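Local coordinates for protein putative peptidase (Chlamydophila abortus, PDB 3CE2) that is a putative zinc-dependent M3B-family metallopeptidase that probably degrades a variety of small bioactive peptides, at residues F243-H254 / W523-N532. Residues are numbered along the deposited sequence; the frame is centred on the assembly and turned at random.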
ATOM      1  N   PHE A 243      -6.597  -2.444  26.084  1.00 43.45           N
ATOM      2  CA  PHE A 243      -5.866  -2.449  24.848  1.00 40.57           C
ATOM      3  C   PHE A 243      -4.611  -3.316  24.937  1.00 44.08           C
ATOM      4  O   PHE A 243      -4.283  -4.006  23.980  1.00 50.43           O
ATOM      5  CB  PHE A 243      -5.529  -1.037  24.468  1.00 33.69           C
ATOM      6  CG  PHE A 243      -6.675  -0.293  23.889  1.00 35.02           C
ATOM      7  CD1 PHE A 243      -7.264  -0.727  22.707  1.00 35.38           C
ATOM      8  CD2 PHE A 243      -7.148   0.877  24.496  1.00 35.67           C
ATOM      9  CE1 PHE A 243      -8.321  -0.005  22.140  1.00 37.23           C
ATOM     10  CE2 PHE A 243      -8.182   1.607  23.936  1.00 31.41           C
ATOM     11  CZ  PHE A 243      -8.776   1.166  22.756  1.00 31.97           C
ATOM     12  N   ALA A 244      -3.923  -3.304  26.077  1.00 45.69           N
ATOM     13  CA  ALA A 244      -2.777  -4.213  26.279  1.00 43.36           C
ATOM     14  C   ALA A 244      -3.223  -5.647  26.193  1.00 40.59           C
ATOM     15  O   ALA A 244      -2.589  -6.456  25.523  1.00 46.39           O
ATOM     16  CB  ALA A 244      -2.102  -3.985  27.608  1.00 37.59           C
ATOM     17  N   ASN A 245      -4.303  -5.989  26.876  1.00 36.14           N
ATOM     18  CA  ASN A 245      -4.782  -7.366  26.775  1.00 39.19           C
ATOM     19  C   ASN A 245      -5.036  -7.755  25.339  1.00 42.86           C
ATOM     20  O   ASN A 245      -4.646  -8.839  24.889  1.00 48.04           O
ATOM     21  CB  ASN A 245      -6.078  -7.556  27.553  1.00 40.32           C
ATOM     22  CG  ASN A 245      -5.838  -7.682  29.014  1.00 42.53           C
ATOM     23  OD1 ASN A 245      -4.792  -8.153  29.424  1.00 46.90           O
ATOM     24  ND2 ASN A 245      -6.790  -7.245  29.816  1.00 45.58           N
ATOM     25  N   LEU A 246      -5.722  -6.869  24.623  1.00 43.13           N
ATOM     26  CA  LEU A 246      -6.175  -7.199  23.298  1.00 37.73           C
ATOM     27  C   LEU A 246      -4.975  -7.327  22.383  1.00 36.02           C
ATOM     28  O   LEU A 246      -4.934  -8.180  21.526  1.00 43.41           O
ATOM     29  CB  LEU A 246      -7.168  -6.160  22.792  1.00 35.72           C
ATOM     30  CG  LEU A 246      -8.578  -6.120  23.405  1.00 34.63           C
ATOM     31  CD1 LEU A 246      -9.281  -4.896  22.874  1.00 34.41           C
ATOM     32  CD2 LEU A 246      -9.401  -7.365  23.081  1.00 34.30           C
ATOM     33  N   LEU A 247      -3.973  -6.496  22.577  1.00 40.99           N
ATOM     34  CA  LEU A 247      -2.803  -6.554  21.703  1.00 40.96           C
ATOM     35  C   LEU A 247      -1.950  -7.776  22.033  1.00 45.40           C
ATOM     36  O   LEU A 247      -1.548  -8.510  21.134  1.00 52.56           O
ATOM     37  CB  LEU A 247      -2.001  -5.267  21.813  1.00 32.29           C
ATOM     38  CG  LEU A 247      -0.803  -5.138  20.885  1.00 40.06           C
ATOM     39  CD1 LEU A 247      -1.222  -5.197  19.413  1.00 30.78           C
ATOM     40  CD2 LEU A 247      -0.081  -3.829  21.216  1.00 31.83           C
ATOM     41  N   ASN A 248      -1.695  -8.009  23.321  1.00 46.26           N
ATOM     42  CA  ASN A 248      -1.098  -9.262  23.760  1.00 40.93           C
ATOM     43  C   ASN A 248      -1.763 -10.430  23.086  1.00 40.55           C
ATOM     44  O   ASN A 248      -1.091 -11.334  22.634  1.00 42.93           O
ATOM     45  CB  ASN A 248      -1.230  -9.450  25.265  1.00 43.19           C
ATOM     46  CG  ASN A 248      -0.431 -10.659  25.784  1.00 44.44           C
ATOM     47  OD1 ASN A 248       0.807 -10.639  25.844  1.00 44.52           O
ATOM     48  ND2 ASN A 248      -1.141 -11.703  26.175  1.00 44.40           N
ATOM     49  N   GLY A 249      -3.092 -10.417  23.031  1.00 41.04           N
ATOM     50  CA  GLY A 249      -3.834 -11.501  22.385  1.00 37.13           C
ATOM     51  C   GLY A 249      -3.479 -11.679  20.913  1.00 40.97           C
ATOM     52  O   GLY A 249      -3.193 -12.781  20.481  1.00 47.61           O
ATOM     53  N   LYS A 250      -3.528 -10.598  20.139  1.00 40.77           N
ATOM     54  CA  LYS A 250      -3.122 -10.614  18.741  1.00 47.06           C
ATOM     55  C   LYS A 250      -1.693 -11.158  18.608  1.00 47.46           C
ATOM     56  O   LYS A 250      -1.437 -12.131  17.887  1.00 42.97           O
ATOM     57  CB  LYS A 250      -3.199  -9.202  18.147  1.00 48.17           C
ATOM     58  CG  LYS A 250      -2.954  -9.116  16.644  1.00 54.79           C
ATOM     59  CD  LYS A 250      -4.145  -9.636  15.848  1.00 65.27           C
ATOM     60  CE  LYS A 250      -3.772  -9.949  14.395  1.00 72.21           C
ATOM     61  NZ  LYS A 250      -4.628 -11.056  13.878  1.00 71.90           N
ATOM     62  N   ILE A 251      -0.755 -10.546  19.312  1.00 41.35           N
ATOM     63  CA  ILE A 251       0.608 -10.998  19.180  1.00 39.99           C
ATOM     64  C   ILE A 251       0.757 -12.479  19.528  1.00 41.95           C
ATOM     65  O   ILE A 251       1.514 -13.189  18.870  1.00 47.72           O
ATOM     66  CB  ILE A 251       1.557 -10.203  20.044  1.00 36.41           C
ATOM     67  CG1 ILE A 251       1.476  -8.701  19.740  1.00 37.40           C
ATOM     68  CG2 ILE A 251       2.974 -10.765  19.926  1.00 42.85           C
ATOM     69  CD1 ILE A 251       1.506  -8.284  18.276  1.00 33.39           C
ATOM     70  N   GLN A 252       0.058 -12.947  20.559  1.00 37.98           N
ATOM     71  CA  GLN A 252       0.122 -14.361  20.918  1.00 36.66           C
ATOM     72  C   GLN A 252      -0.509 -15.191  19.808  1.00 43.22           C
ATOM     73  O   GLN A 252      -0.133 -16.337  19.581  1.00 51.00           O
ATOM     74  CB  GLN A 252      -0.588 -14.651  22.242  1.00 43.38           C
ATOM     75  CG  GLN A 252       0.231 -14.379  23.517  1.00 48.74           C
ATOM     76  CD  GLN A 252       1.611 -15.094  23.546  1.00 53.58           C
ATOM     77  OE1 GLN A 252       1.748 -16.294  23.209  1.00 55.15           O
ATOM     78  NE2 GLN A 252       2.630 -14.353  23.962  1.00 46.66           N
ATOM     79  N   ALA A 253      -1.470 -14.616  19.102  1.00 43.55           N
ATOM     80  CA  ALA A 253      -2.023 -15.298  17.942  1.00 44.07           C
ATOM     81  C   ALA A 253      -0.920 -15.562  16.909  1.00 45.98           C
ATOM     82  O   ALA A 253      -0.765 -16.684  16.432  1.00 46.57           O
ATOM     83  CB  ALA A 253      -3.148 -14.497  17.341  1.00 38.31           C
ATOM     84  N   HIS A 254      -0.136 -14.538  16.586  1.00 43.92           N
ATOM     85  CA  HIS A 254       0.936 -14.721  15.628  1.00 44.58           C
ATOM     86  C   HIS A 254       1.922 -15.757  16.115  1.00 47.53           C
ATOM     87  O   HIS A 254       2.376 -16.596  15.334  1.00 51.88           O
ATOM     88  CB  HIS A 254       1.648 -13.412  15.326  1.00 43.45           C
ATOM     89  CG  HIS A 254       0.754 -12.391  14.717  1.00 43.75           C
ATOM     90  ND1 HIS A 254       0.974 -11.038  14.843  1.00 47.84           N
ATOM     91  CD2 HIS A 254      -0.393 -12.525  14.015  1.00 48.13           C
ATOM     92  CE1 HIS A 254       0.009 -10.383  14.225  1.00 53.59           C
ATOM     93  NE2 HIS A 254      -0.838 -11.262  13.717  1.00 53.93           N
ATOM     94  N   TRP A 523       0.926   3.602  21.111  1.00 44.64           N
ATOM     95  CA  TRP A 523       0.821   2.229  20.651  1.00 41.82           C
ATOM     96  C   TRP A 523      -0.611   1.733  20.717  1.00 45.53           C
ATOM     97  O   TRP A 523      -1.015   0.888  19.918  1.00 50.57           O
ATOM     98  CB  TRP A 523       1.710   1.316  21.465  1.00 37.82           C
ATOM     99  CG  TRP A 523       1.352   1.280  22.891  1.00 38.10           C
ATOM    100  CD1 TRP A 523       1.922   1.997  23.878  1.00 38.92           C
ATOM    101  CD2 TRP A 523       0.361   0.451  23.511  1.00 42.68           C
ATOM    102  NE1 TRP A 523       1.344   1.691  25.085  1.00 40.50           N
ATOM    103  CE2 TRP A 523       0.382   0.739  24.887  1.00 38.19           C
ATOM    104  CE3 TRP A 523      -0.544  -0.509  23.031  1.00 41.03           C
ATOM    105  CZ2 TRP A 523      -0.477   0.125  25.798  1.00 34.90           C
ATOM    106  CZ3 TRP A 523      -1.384  -1.133  23.938  1.00 41.78           C
ATOM    107  CH2 TRP A 523      -1.339  -0.815  25.316  1.00 38.33           C
ATOM    108  N   ALA A 524      -1.382   2.268  21.661  1.00 43.28           N
ATOM    109  CA  ALA A 524      -2.781   1.869  21.818  1.00 41.60           C
ATOM    110  C   ALA A 524      -3.737   2.313  20.686  1.00 44.56           C
ATOM    111  O   ALA A 524      -4.743   1.652  20.450  1.00 49.68           O
ATOM    112  CB  ALA A 524      -3.302   2.298  23.158  1.00 37.03           C
ATOM    113  N   ARG A 525      -3.426   3.408  19.989  1.00 42.46           N
ATOM    114  CA  ARG A 525      -4.303   3.915  18.950  1.00 43.28           C
ATOM    115  C   ARG A 525      -4.048   3.319  17.587  1.00 47.59           C
ATOM    116  O   ARG A 525      -4.768   3.629  16.653  1.00 50.18           O
ATOM    117  CB  ARG A 525      -4.267   5.443  18.852  1.00 44.33           C
ATOM    118  CG  ARG A 525      -3.180   6.100  19.685  1.00 51.94           C
ATOM    119  CD  ARG A 525      -3.494   7.559  20.149  1.00 49.16           C
ATOM    120  NE  ARG A 525      -4.012   8.448  19.093  1.00 56.71           N
ATOM    121  CZ  ARG A 525      -3.777   9.764  19.026  1.00 60.33           C
ATOM    122  NH1 ARG A 525      -3.007  10.358  19.934  1.00 60.85           N
ATOM    123  NH2 ARG A 525      -4.302  10.489  18.041  1.00 61.08           N
ATOM    124  N   ILE A 526      -3.042   2.461  17.467  1.00 48.93           N
ATOM    125  CA  ILE A 526      -2.686   1.907  16.169  1.00 49.68           C
ATOM    126  C   ILE A 526      -3.359   0.587  15.866  1.00 56.39           C
ATOM    127  O   ILE A 526      -2.994  -0.417  16.458  1.00 65.19           O
ATOM    128  CB  ILE A 526      -1.223   1.600  16.108  1.00 45.89           C
ATOM    129  CG1 ILE A 526      -0.403   2.847  16.388  1.00 46.93           C
ATOM    130  CG2 ILE A 526      -0.875   1.017  14.748  1.00 47.37           C
ATOM    131  CD1 ILE A 526       1.021   2.494  16.675  1.00 49.89           C
ATOM    132  N   PRO A 527      -4.281   0.573  14.892  1.00 55.32           N
ATOM    133  CA  PRO A 527      -5.201  -0.536  14.582  1.00 57.09           C
ATOM    134  C   PRO A 527      -4.530  -1.892  14.327  1.00 54.07           C
ATOM    135  O   PRO A 527      -3.469  -1.941  13.700  1.00 50.37           O
ATOM    136  CB  PRO A 527      -5.935  -0.039  13.337  1.00 55.34           C
ATOM    137  CG  PRO A 527      -5.832   1.465  13.437  1.00 55.51           C
ATOM    138  CD  PRO A 527      -4.469   1.711  13.980  1.00 54.25           C
ATOM    139  N   HIS A 528      -5.160  -2.971  14.811  1.00 55.55           N
ATOM    140  CA  HIS A 528      -4.526  -4.309  14.856  1.00 62.86           C
ATOM    141  C   HIS A 528      -4.228  -4.882  13.486  1.00 69.06           C
ATOM    142  O   HIS A 528      -3.435  -5.857  13.378  1.00 70.09           O
ATOM    143  CB  HIS A 528      -5.374  -5.328  15.610  1.00 54.93           C
ATOM    144  CG  HIS A 528      -5.402  -5.121  17.085  1.00 54.80           C
ATOM    145  ND1 HIS A 528      -5.856  -6.087  17.959  1.00 51.12           N
ATOM    146  CD2 HIS A 528      -5.050  -4.057  17.845  1.00 52.78           C
ATOM    147  CE1 HIS A 528      -5.784  -5.625  19.194  1.00 50.46           C
ATOM    148  NE2 HIS A 528      -5.303  -4.395  19.153  1.00 54.11           N
ATOM    149  N   PHE A 529      -4.881  -4.305  12.459  1.00 68.09           N
ATOM    150  CA  PHE A 529      -4.611  -4.678  11.064  1.00 67.81           C
ATOM    151  C   PHE A 529      -3.275  -4.125  10.562  1.00 70.46           C
ATOM    152  O   PHE A 529      -2.739  -4.612   9.554  1.00 64.46           O
ATOM    153  CB  PHE A 529      -5.783  -4.392  10.112  1.00 67.70           C
ATOM    154  CG  PHE A 529      -6.088  -2.930   9.897  1.00 69.81           C
ATOM    155  CD1 PHE A 529      -7.220  -2.344  10.487  1.00 71.61           C
ATOM    156  CD2 PHE A 529      -5.294  -2.151   9.058  1.00 69.43           C
ATOM    157  CE1 PHE A 529      -7.546  -0.985  10.267  1.00 69.83           C
ATOM    158  CE2 PHE A 529      -5.603  -0.785   8.830  1.00 71.72           C
ATOM    159  CZ  PHE A 529      -6.734  -0.203   9.436  1.00 69.20           C
ATOM    160  N   TYR A 530      -2.734  -3.142  11.304  1.00 70.32           N
ATOM    161  CA  TYR A 530      -1.319  -2.753  11.190  1.00 66.34           C
ATOM    162  C   TYR A 530      -0.422  -3.770  11.826  1.00 65.81           C
ATOM    163  O   TYR A 530       0.765  -3.551  11.968  1.00 72.13           O
ATOM    164  CB  TYR A 530      -1.033  -1.373  11.766  1.00 63.07           C
ATOM    165  CG  TYR A 530      -1.659  -0.352  10.898  1.00 62.84           C
ATOM    166  CD1 TYR A 530      -1.230  -0.189   9.600  1.00 62.08           C
ATOM    167  CD2 TYR A 530      -2.738   0.388  11.341  1.00 66.06           C
ATOM    168  CE1 TYR A 530      -1.820   0.700   8.777  1.00 64.17           C
ATOM    169  CE2 TYR A 530      -3.342   1.286  10.531  1.00 65.50           C
ATOM    170  CZ  TYR A 530      -2.886   1.439   9.241  1.00 66.48           C
ATOM    171  OH  TYR A 530      -3.500   2.350   8.413  1.00 66.79           O
ATOM    172  N   TYR A 531      -0.979  -4.914  12.175  1.00 66.19           N
ATOM    173  CA  TYR A 531      -0.121  -5.982  12.632  1.00 68.66           C
ATOM    174  C   TYR A 531       0.047  -7.176  11.649  1.00 70.79           C
ATOM    175  O   TYR A 531      -0.691  -7.356  10.663  1.00 64.71           O
ATOM    176  CB  TYR A 531      -0.456  -6.364  14.086  1.00 59.72           C
ATOM    177  CG  TYR A 531      -0.211  -5.201  15.030  1.00 50.53           C
ATOM    178  CD1 TYR A 531       0.894  -5.186  15.849  1.00 55.53           C
ATOM    179  CD2 TYR A 531      -1.042  -4.103  15.060  1.00 49.79           C
ATOM    180  CE1 TYR A 531       1.166  -4.123  16.707  1.00 51.34           C
ATOM    181  CE2 TYR A 531      -0.783  -3.029  15.925  1.00 52.70           C
ATOM    182  CZ  TYR A 531       0.332  -3.055  16.752  1.00 51.85           C
ATOM    183  OH  TYR A 531       0.644  -2.034  17.627  1.00 48.58           O
ATOM    184  N   ASN A 532       1.074  -7.957  11.946  1.00 73.08           N
ATOM    185  CA  ASN A 532       1.660  -8.916  11.020  1.00 65.48           C
ATOM    186  C   ASN A 532       2.600  -8.271   9.996  1.00 54.19           C
ATOM    187  O   ASN A 532       2.551  -8.540   8.812  1.00 52.49           O
ATOM    188  CB  ASN A 532       0.623  -9.832  10.377  1.00 67.27           C
ATOM    189  CG  ASN A 532       1.149 -11.252  10.210  1.00 67.66           C
ATOM    190  OD1 ASN A 532       1.872 -11.771  11.071  1.00 60.85           O
ATOM    191  ND2 ASN A 532       0.806 -11.878   9.093  1.00 69.96           N
TER
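Helix 240-260 packs against the loop that leads to helix 536-553 chiefly through L247, which is set among W523, H528 and Y531, a worked example of a loop held to a helix flank largely by aromatic side chains. With CG of L247 anti to the backbone N (chi1 -176°) and chi2 at 61°, the two methyls reach different rings. CD1 sits over one face of the phenol of Y531, 3.9 Å from the ring centroid and 19° off its normal, a CH-pi contact, and it also lies over one face of the H528 imidazole, toward the rim. CD2 lies 3.8 Å from W523 CE3. The indole presents its edge to the helix backbone, with CH2 3.7 Å from A244 N in the ring plane; NE1 is hydrogen-bonded to S498 of helix 494-509.

Both segments belong to the mostly helical peptidase family M3 region, and the contact is made without a hydrogen bond between them. H528 brings CE1 to 3.6 Å from L246 O, a plain contact, and stacks on F185, which places the imidazole between helices 240-260 and 180-192. I251 CD1 adds a methyl 4.0 Å from Y531 CD1. About one turn further along the helix, N532 OD1 stands 3.7 Å above one face of the H254 ring, and the carbonyl oxygen of K250, from the same helix, lies 3.8 Å above the other; ND1 hydrogen-bonds H483, which probably helps to set the imidazole's rotation.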